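Local coordinates for hypothetical protein BACOVA_04980 (Bacteroides ovatus, PDB 3UFI) that is probably a fimbrial subunit of the fimbrillin (FimA-like) family that builds pili and takes part in cell adhesion, at residues A[46-51]-A[96-101]; A[65-70]-A[102-107]. All coordinates share one frame; numbering follows the deposited sequence.

In the fold
Contacts 1 and 2 meet in the same mixed beta-sheet, where strands 43-51 and 66-72 are neighbours. Contact 1 is the more deeply buried: two antiparallel strands, 46-51 and 96-101, zipped by backbone bonds and packed with aliphatic and aromatic groups on one face. Contact 2 is only partly buried, and its loop 102-107 directly continues the strand of contact 1, folding back over the start of strand 66-72; here side-chain polar groups and one tyrosine ring replace the strand-to-strand ladder. The two are stitched together by a tyrosine at the end of 96-101 that reaches the asparagine of contact 2, and by the backbone pairing of Val46 with Ile66.

Contact 1 of 2, residues A[46-51]-A[96-101]; sequences VTVEAD and FTLNAY
Strands 46-51 and 96-101 run antiparallel, their axes 4.5 Å apart at closest, with Val46 set against Ala100 and Asp51 against Phe96. A classic beta bulge interrupts the ladder: Glu49 and Ala50 both face Thr97, and Thr97 O takes Glu49 N at 2.8 Å and Ala50 N, farther off at 3.3 Å but on a straighter line, both from one face of its plane. At the first bulge residue, Glu49 CG is anti to the backbone N (chi1 167°) and the chain runs on extended, crossing the Asn99 amide. In one of two Asn99 conformers, Asn99 ND2 donates to the anti lone pair of Glu49 OE1 at 2.8 Å, tentatively, this carboxylate being poorly ordered, and Asn99 OD1 is held by Gln141. On the other face Val46 CG1 meets Leu98 CD2 at 3.9 Å, while Val48 puts CG2 beside Leu98 CG and CG1 near Phe96 CD2. Asp51 lies alongside the Phe96 ring, Asp51 CG 3.4 Å from Phe96 CE2 and the planes 49° apart; Asn54 N binds Asp51 OD1. Strand 138-146 pairs with the far edge of 95-102, strand 66-72 flanks 43-51, and Phe153 of strand 150-156 packs on Val46, Leu98 and Ala100.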
ATOM      1  N   VAL A  46       6.638 -14.168   2.101  1.00 27.53           N
ATOM      2  CA  VAL A  46       6.064 -14.941   3.229  1.00 25.76           C
ATOM      3  C   VAL A  46       7.191 -15.406   4.174  1.00 30.96           C
ATOM      4  O   VAL A  46       8.191 -15.987   3.745  1.00 28.41           O
ATOM      5  CB  VAL A  46       5.188 -16.131   2.728  1.00 28.74           C
ATOM      6  CG1 VAL A  46       4.635 -16.958   3.897  1.00 27.90           C
ATOM      7  CG2 VAL A  46       4.031 -15.621   1.848  1.00 27.69           C
ATOM      8  N   THR A  47       7.030 -15.100   5.470  1.00 29.99           N
ATOM      9  CA  THR A  47       7.994 -15.436   6.502  1.00 29.77           C
ATOM     10  C   THR A  47       7.330 -16.280   7.602  1.00 33.40           C
ATOM     11  O   THR A  47       6.266 -15.912   8.104  1.00 31.84           O
ATOM     12  CB  THR A  47       8.589 -14.137   7.083  1.00 32.42           C
ATOM     13  OG1 THR A  47       9.178 -13.384   6.026  1.00 32.53           O
ATOM     14  CG2 THR A  47       9.639 -14.384   8.166  1.00 27.10           C
ATOM     15  N   VAL A  48       8.009 -17.362   8.011  1.00 30.60           N
ATOM     16  CA  VAL A  48       7.625 -18.193   9.156  1.00 30.89           C
ATOM     17  C   VAL A  48       8.257 -17.510  10.366  1.00 38.17           C
ATOM     18  O   VAL A  48       9.481 -17.506  10.509  1.00 36.21           O
ATOM     19  CB  VAL A  48       8.013 -19.674   9.008  1.00 33.74           C
ATOM     20  CG1 VAL A  48       7.661 -20.451  10.276  1.00 34.15           C
ATOM     21  CG2 VAL A  48       7.321 -20.284   7.793  1.00 32.48           C
ATOM     22  N   GLU A  49       7.420 -16.812  11.140  1.00 40.05           N
ATOM     23  CA  GLU A  49       7.815 -16.003  12.290  1.00 44.01           C
ATOM     24  C   GLU A  49       8.125 -16.874  13.496  1.00 54.34           C
ATOM     25  O   GLU A  49       9.217 -16.790  14.053  1.00 56.37           O
ATOM     26  CB  GLU A  49       6.711 -14.966  12.622  1.00 45.63           C
ATOM     27  CG  GLU A  49       6.887 -14.296  13.980  1.00 64.71           C
ATOM     28  CD  GLU A  49       5.937 -13.170  14.327  1.00 96.69           C
ATOM     29  OE1 GLU A  49       5.722 -12.284  13.468  1.00101.30           O
ATOM     30  OE2 GLU A  49       5.462 -13.135  15.486  1.00 93.38           O
ATOM     31  N   ALA A  50       7.162 -17.701  13.889  1.00 53.92           N
ATOM     32  CA  ALA A  50       7.240 -18.566  15.054  1.00 55.20           C
ATOM     33  C   ALA A  50       6.685 -19.940  14.772  1.00 60.16           C
ATOM     34  O   ALA A  50       5.735 -20.095  14.010  1.00 55.53           O
ATOM     35  CB  ALA A  50       6.476 -17.942  16.223  1.00 56.12           C
ATOM     36  N   ASP A  51       7.340 -20.931  15.391  1.00 62.50           N
ATOM     37  CA  ASP A  51       7.043 -22.351  15.462  1.00 65.01           C
ATOM     38  C   ASP A  51       6.779 -22.573  16.942  1.00 74.90           C
ATOM     39  O   ASP A  51       7.707 -22.457  17.749  1.00 74.72           O
ATOM     40  CB  ASP A  51       8.245 -23.163  14.912  1.00 67.21           C
ATOM     41  CG  ASP A  51       8.132 -24.686  14.920  1.00 78.21           C
ATOM     42  OD1 ASP A  51       7.319 -25.227  15.708  1.00 78.29           O
ATOM     43  OD2 ASP A  51       8.864 -25.340  14.138  1.00 85.37           O
ATOM     44  N   PHE A  96       1.865 -22.352  13.956  1.00 32.81           N
ATOM     45  CA  PHE A  96       2.882 -21.426  13.470  1.00 30.27           C
ATOM     46  C   PHE A  96       2.286 -20.061  13.301  1.00 35.36           C
ATOM     47  O   PHE A  96       1.075 -19.932  13.108  1.00 35.26           O
ATOM     48  CB  PHE A  96       3.459 -21.897  12.127  1.00 30.31           C
ATOM     49  CG  PHE A  96       4.124 -23.255  12.149  1.00 32.27           C
ATOM     50  CD1 PHE A  96       3.368 -24.421  12.060  1.00 34.13           C
ATOM     51  CD2 PHE A  96       5.510 -23.367  12.227  1.00 32.87           C
ATOM     52  CE1 PHE A  96       3.986 -25.671  12.093  1.00 35.33           C
ATOM     53  CE2 PHE A  96       6.127 -24.614  12.232  1.00 35.51           C
ATOM     54  CZ  PHE A  96       5.366 -25.757  12.166  1.00 34.58           C
ATOM     55  N   THR A  97       3.136 -19.046  13.383  1.00 32.26           N
ATOM     56  CA  THR A  97       2.810 -17.670  13.087  1.00 31.02           C
ATOM     57  C   THR A  97       3.549 -17.323  11.808  1.00 32.18           C
ATOM     58  O   THR A  97       4.750 -17.558  11.708  1.00 30.44           O
ATOM     59  CB  THR A  97       3.131 -16.710  14.228  1.00 37.04           C
ATOM     60  OG1 THR A  97       2.387 -17.102  15.375  1.00 38.89           O
ATOM     61  CG2 THR A  97       2.797 -15.258  13.867  1.00 30.85           C
ATOM     62  N   LEU A  98       2.823 -16.794  10.823  1.00 28.90           N
ATOM     63  CA  LEU A  98       3.408 -16.393   9.546  1.00 28.33           C
ATOM     64  C   LEU A  98       3.057 -14.971   9.242  1.00 32.25           C
ATOM     65  O   LEU A  98       1.950 -14.541   9.549  1.00 33.38           O
ATOM     66  CB  LEU A  98       2.892 -17.290   8.384  1.00 27.58           C
ATOM     67  CG  LEU A  98       3.663 -18.574   8.049  1.00 29.97           C
ATOM     68  CD1 LEU A  98       3.547 -19.622   9.170  1.00 28.51           C
ATOM     69  CD2 LEU A  98       3.138 -19.181   6.755  1.00 30.19           C
ATOM     70  N   ASN A  99       3.980 -14.237   8.627  1.00 28.69           N
ATOM     71  CA  ASN A  99       3.803 -12.841   8.203  0.50 27.92           C
ATOM     72  C   ASN A  99       3.899 -12.766   6.714  1.00 30.48           C
ATOM     73  O   ASN A  99       4.614 -13.582   6.126  1.00 29.28           O
ATOM     74  CB  ASN A  99       4.885 -11.908   8.794  0.50 27.51           C
ATOM     75  CG  ASN A  99       5.005 -11.888  10.280  0.50 41.51           C
ATOM     76  OD1 ASN A  99       4.020 -11.791  11.012  0.50 34.60           O
ATOM     77  ND2 ASN A  99       6.236 -11.921  10.752  0.50 35.99           N
ATOM     78  N   ALA A 100       3.246 -11.803   6.090  1.00 27.28           N
ATOM     79  CA  ALA A 100       3.386 -11.640   4.657  1.00 26.43           C
ATOM     80  C   ALA A 100       3.288 -10.167   4.312  1.00 27.87           C
ATOM     81  O   ALA A 100       2.720  -9.395   5.077  1.00 25.68           O
ATOM     82  CB  ALA A 100       2.332 -12.463   3.915  1.00 26.68           C
ATOM     83  N   TYR A 101       3.891  -9.763   3.184  1.00 26.45           N
ATOM     84  CA  TYR A 101       3.826  -8.364   2.773  1.00 25.21           C
ATOM     85  C   TYR A 101       3.827  -8.287   1.264  1.00 29.62           C
ATOM     86  O   TYR A 101       4.242  -9.217   0.598  1.00 29.75           O
ATOM     87  CB  TYR A 101       4.998  -7.554   3.374  1.00 24.81           C
ATOM     88  CG  TYR A 101       6.293  -7.807   2.639  1.00 24.80           C
ATOM     89  CD1 TYR A 101       7.087  -8.914   2.945  1.00 24.94           C
ATOM     90  CD2 TYR A 101       6.682  -6.997   1.571  1.00 24.49           C
ATOM     91  CE1 TYR A 101       8.244  -9.189   2.228  1.00 24.06           C
ATOM     92  CE2 TYR A 101       7.838  -7.272   0.841  1.00 25.30           C
ATOM     93  CZ  TYR A 101       8.615  -8.370   1.173  1.00 30.06           C
ATOM     94  OH  TYR A 101       9.752  -8.652   0.454  1.00 27.07           O
TER

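Contact 2 of 2, residues A[65-70]-A[102-107]; sequences NIQYRN and YPYQGA
Gln67 lies over the Tyr104 ring, its CB 3.5 Å from the ring centroid and only 12° off the normal, a CH-pi contact. The Gln67 chain then runs on extended across the same ring, and its amide stacks 7° from the ring plane, with Gln67 CD 3.6 Å from Tyr104 CD2; Gln67 OE1 is tied to Arg43. Tyr104 CG is anti to the backbone N (chi1 -174°). At the far end of the ring, Tyr104 OH donates to Asn65 O at 2.8 Å. An alanine in place of Tyr104 would probably leave Asn65 O without this donor and open a gap beneath Gln67.

Asn65 fastens the loop further along. Its ND2 bonds to Gln105 O at 3.0 Å, in the carbonyl plane and on a lone pair, and to Ala107 O at 3.0 Å from above that carbonyl's plane. One amide nitrogen thus grips two carbonyls that bracket Gly106, which sits at backbone angles where a CB would run into the carbonyl O of the residue before it. Tyr101 OH bonds to Asn65 OD1, leaving the amide held at both ends.

Asn65 itself forms a G1 beta bulge with Ile66 opposite Val46. The arrangement is therefore a G1 bulge just before strand 66-72, whose asparagine binds two carbonyls of the loop that follows strand 95-102, in the beta-sheet of a fimbrillin-like domain.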
ATOM      1  N   ASN A  65      11.006 -14.321   3.871  1.00 27.39           N
ATOM      2  CA  ASN A  65      10.851 -13.566   2.623  1.00 26.62           C
ATOM      3  C   ASN A  65      10.826 -14.505   1.381  1.00 28.67           C
ATOM      4  O   ASN A  65      11.550 -14.298   0.413  1.00 26.14           O
ATOM      5  CB  ASN A  65      12.012 -12.541   2.502  1.00 24.34           C
ATOM      6  CG  ASN A  65      11.796 -11.461   1.488  1.00 35.34           C
ATOM      7  OD1 ASN A  65      10.729 -10.862   1.418  1.00 30.65           O
ATOM      8  ND2 ASN A  65      12.824 -11.158   0.703  1.00 27.12           N
ATOM      9  N   ILE A  66       9.977 -15.523   1.420  1.00 26.80           N
ATOM     10  CA  ILE A  66       9.834 -16.467   0.315  1.00 26.16           C
ATOM     11  C   ILE A  66       8.864 -15.836  -0.659  1.00 28.91           C
ATOM     12  O   ILE A  66       7.776 -15.472  -0.249  1.00 27.25           O
ATOM     13  CB  ILE A  66       9.391 -17.886   0.798  1.00 28.02           C
ATOM     14  CG1 ILE A  66      10.359 -18.460   1.871  1.00 29.26           C
ATOM     15  CG2 ILE A  66       9.187 -18.854  -0.391  1.00 24.80           C
ATOM     16  CD1 ILE A  66      11.895 -18.606   1.479  1.00 31.01           C
ATOM     17  N   GLN A  67       9.255 -15.702  -1.936  1.00 26.87           N
ATOM     18  CA  GLN A  67       8.391 -15.071  -2.929  1.00 25.82           C
ATOM     19  C   GLN A  67       7.293 -16.018  -3.433  1.00 28.66           C
ATOM     20  O   GLN A  67       7.579 -17.144  -3.800  1.00 27.69           O
ATOM     21  CB  GLN A  67       9.213 -14.542  -4.119  1.00 26.64           C
ATOM     22  CG  GLN A  67       8.369 -13.610  -5.013  1.00 25.32           C
ATOM     23  CD  GLN A  67       9.057 -13.164  -6.268  1.00 35.44           C
ATOM     24  OE1 GLN A  67       8.564 -12.306  -6.976  1.00 31.11           O
ATOM     25  NE2 GLN A  67      10.198 -13.732  -6.591  1.00 24.21           N
ATOM     26  N   TYR A  68       6.048 -15.521  -3.445  1.00 25.61           N
ATOM     27  CA  TYR A  68       4.837 -16.152  -3.974  1.00 24.25           C
ATOM     28  C   TYR A  68       4.240 -15.192  -5.004  1.00 29.01           C
ATOM     29  O   TYR A  68       4.376 -13.977  -4.868  1.00 26.04           O
ATOM     30  CB  TYR A  68       3.810 -16.494  -2.863  1.00 23.42           C
ATOM     31  CG  TYR A  68       4.165 -17.719  -2.048  1.00 23.60           C
ATOM     32  CD1 TYR A  68       5.190 -17.684  -1.103  1.00 25.63           C
ATOM     33  CD2 TYR A  68       3.483 -18.918  -2.224  1.00 24.34           C
ATOM     34  CE1 TYR A  68       5.524 -18.818  -0.355  1.00 26.91           C
ATOM     35  CE2 TYR A  68       3.821 -20.060  -1.499  1.00 25.05           C
ATOM     36  CZ  TYR A  68       4.852 -20.009  -0.577  1.00 29.27           C
ATOM     37  OH  TYR A  68       5.138 -21.116   0.167  1.00 31.54           O
ATOM     38  N   ARG A  69       3.647 -15.737  -6.066  1.00 28.67           N
ATOM     39  CA  ARG A  69       3.026 -14.936  -7.118  1.00 29.13           C
ATOM     40  C   ARG A  69       1.523 -15.211  -7.135  1.00 33.04           C
ATOM     41  O   ARG A  69       1.111 -16.352  -6.976  1.00 31.90           O
ATOM     42  CB  ARG A  69       3.659 -15.286  -8.479  1.00 32.16           C
ATOM     43  CG  ARG A  69       3.148 -14.456  -9.644  1.00 44.65           C
ATOM     44  CD  ARG A  69       3.755 -14.949 -10.936  1.00 56.16           C
ATOM     45  NE  ARG A  69       3.138 -14.325 -12.108  1.00 64.47           N
ATOM     46  CZ  ARG A  69       2.062 -14.795 -12.735  1.00 80.60           C
ATOM     47  NH1 ARG A  69       1.448 -15.892 -12.292  1.00 56.07           N
ATOM     48  NH2 ARG A  69       1.580 -14.167 -13.802  1.00 73.83           N
ATOM     49  N   ASN A  70       0.714 -14.185  -7.411  1.00 31.75           N
ATOM     50  CA  ASN A  70      -0.725 -14.361  -7.557  1.00 32.23           C
ATOM     51  C   ASN A  70      -1.004 -15.162  -8.831  1.00 38.66           C
ATOM     52  O   ASN A  70      -0.585 -14.746  -9.897  1.00 39.05           O
ATOM     53  CB  ASN A  70      -1.445 -13.006  -7.571  1.00 30.64           C
ATOM     54  CG  ASN A  70      -2.930 -13.137  -7.744  1.00 45.53           C
ATOM     55  OD1 ASN A  70      -3.495 -12.770  -8.770  1.00 49.89           O
ATOM     56  ND2 ASN A  70      -3.583 -13.731  -6.780  1.00 28.87           N
ATOM     57  N   TYR A 102       3.372  -7.167   0.741  1.00 26.66           N
ATOM     58  CA  TYR A 102       3.344  -6.821  -0.674  1.00 24.75           C
ATOM     59  C   TYR A 102       3.868  -5.385  -0.799  1.00 27.99           C
ATOM     60  O   TYR A 102       3.566  -4.600   0.087  1.00 29.03           O
ATOM     61  CB  TYR A 102       1.893  -6.943  -1.222  1.00 24.18           C
ATOM     62  CG  TYR A 102       1.682  -6.265  -2.563  1.00 24.19           C
ATOM     63  CD1 TYR A 102       1.430  -4.892  -2.645  1.00 25.61           C
ATOM     64  CD2 TYR A 102       1.787  -6.983  -3.757  1.00 23.34           C
ATOM     65  CE1 TYR A 102       1.320  -4.248  -3.876  1.00 24.45           C
ATOM     66  CE2 TYR A 102       1.675  -6.346  -4.994  1.00 23.13           C
ATOM     67  CZ  TYR A 102       1.455  -4.979  -5.046  1.00 30.62           C
ATOM     68  OH  TYR A 102       1.313  -4.349  -6.253  1.00 33.33           O
ATOM     69  N   PRO A 103       4.559  -4.958  -1.883  1.00 24.87           N
ATOM     70  CA  PRO A 103       5.093  -5.760  -3.002  1.00 23.93           C
ATOM     71  C   PRO A 103       6.409  -6.427  -2.610  1.00 29.02           C
ATOM     72  O   PRO A 103       7.287  -5.798  -1.988  1.00 28.50           O
ATOM     73  CB  PRO A 103       5.301  -4.721  -4.128  1.00 25.44           C
ATOM     74  CG  PRO A 103       5.219  -3.346  -3.482  1.00 30.02           C
ATOM     75  CD  PRO A 103       4.972  -3.542  -1.997  1.00 25.88           C
ATOM     76  N   TYR A 104       6.574  -7.693  -3.018  1.00 25.34           N
ATOM     77  CA  TYR A 104       7.812  -8.418  -2.755  1.00 24.64           C
ATOM     78  C   TYR A 104       9.054  -7.687  -3.259  1.00 28.26           C
ATOM     79  O   TYR A 104       9.059  -7.129  -4.354  1.00 29.35           O
ATOM     80  CB  TYR A 104       7.796  -9.791  -3.454  1.00 24.89           C
ATOM     81  CG  TYR A 104       8.998 -10.641  -3.093  1.00 24.46           C
ATOM     82  CD1 TYR A 104       9.017 -11.382  -1.919  1.00 26.26           C
ATOM     83  CD2 TYR A 104      10.131 -10.680  -3.915  1.00 24.27           C
ATOM     84  CE1 TYR A 104      10.117 -12.159  -1.568  1.00 25.38           C
ATOM     85  CE2 TYR A 104      11.250 -11.441  -3.563  1.00 24.87           C
ATOM     86  CZ  TYR A 104      11.217 -12.208  -2.402  1.00 27.08           C
ATOM     87  OH  TYR A 104      12.263 -12.976  -1.995  1.00 24.91           O
ATOM     88  N   GLN A 105      10.133  -7.789  -2.497  1.00 24.86           N
ATOM     89  CA  GLN A 105      11.461  -7.404  -2.945  1.00 25.52           C
ATOM     90  C   GLN A 105      12.468  -8.271  -2.200  1.00 28.17           C
ATOM     91  O   GLN A 105      12.141  -8.863  -1.173  1.00 26.02           O
ATOM     92  CB  GLN A 105      11.741  -5.904  -2.802  1.00 27.06           C
ATOM     93  CG  GLN A 105      11.928  -5.402  -1.384  1.00 31.62           C
ATOM     94  CD  GLN A 105      12.470  -3.999  -1.424  1.00 39.37           C
ATOM     95  OE1 GLN A 105      13.664  -3.746  -1.227  1.00 34.82           O
ATOM     96  NE2 GLN A 105      11.598  -3.059  -1.700  1.00 28.49           N
ATOM     97  N   GLY A 106      13.678  -8.342  -2.719  1.00 26.01           N
ATOM     98  CA  GLY A 106      14.718  -9.058  -2.027  1.00 25.23           C
ATOM     99  C   GLY A 106      14.942 -10.463  -2.483  1.00 30.19           C
ATOM    100  O   GLY A 106      14.582 -10.831  -3.598  1.00 30.08           O
ATOM    101  N   ALA A 107      15.588 -11.236  -1.602  1.00 26.98           N
ATOM    102  CA  ALA A 107      16.015 -12.595  -1.877  1.00 26.64           C
ATOM    103  C   ALA A 107      15.362 -13.577  -0.898  1.00 30.53           C
ATOM    104  O   ALA A 107      14.939 -13.173   0.189  1.00 28.95           O
ATOM    105  CB  ALA A 107      17.533 -12.667  -1.799  1.00 27.66           C
TER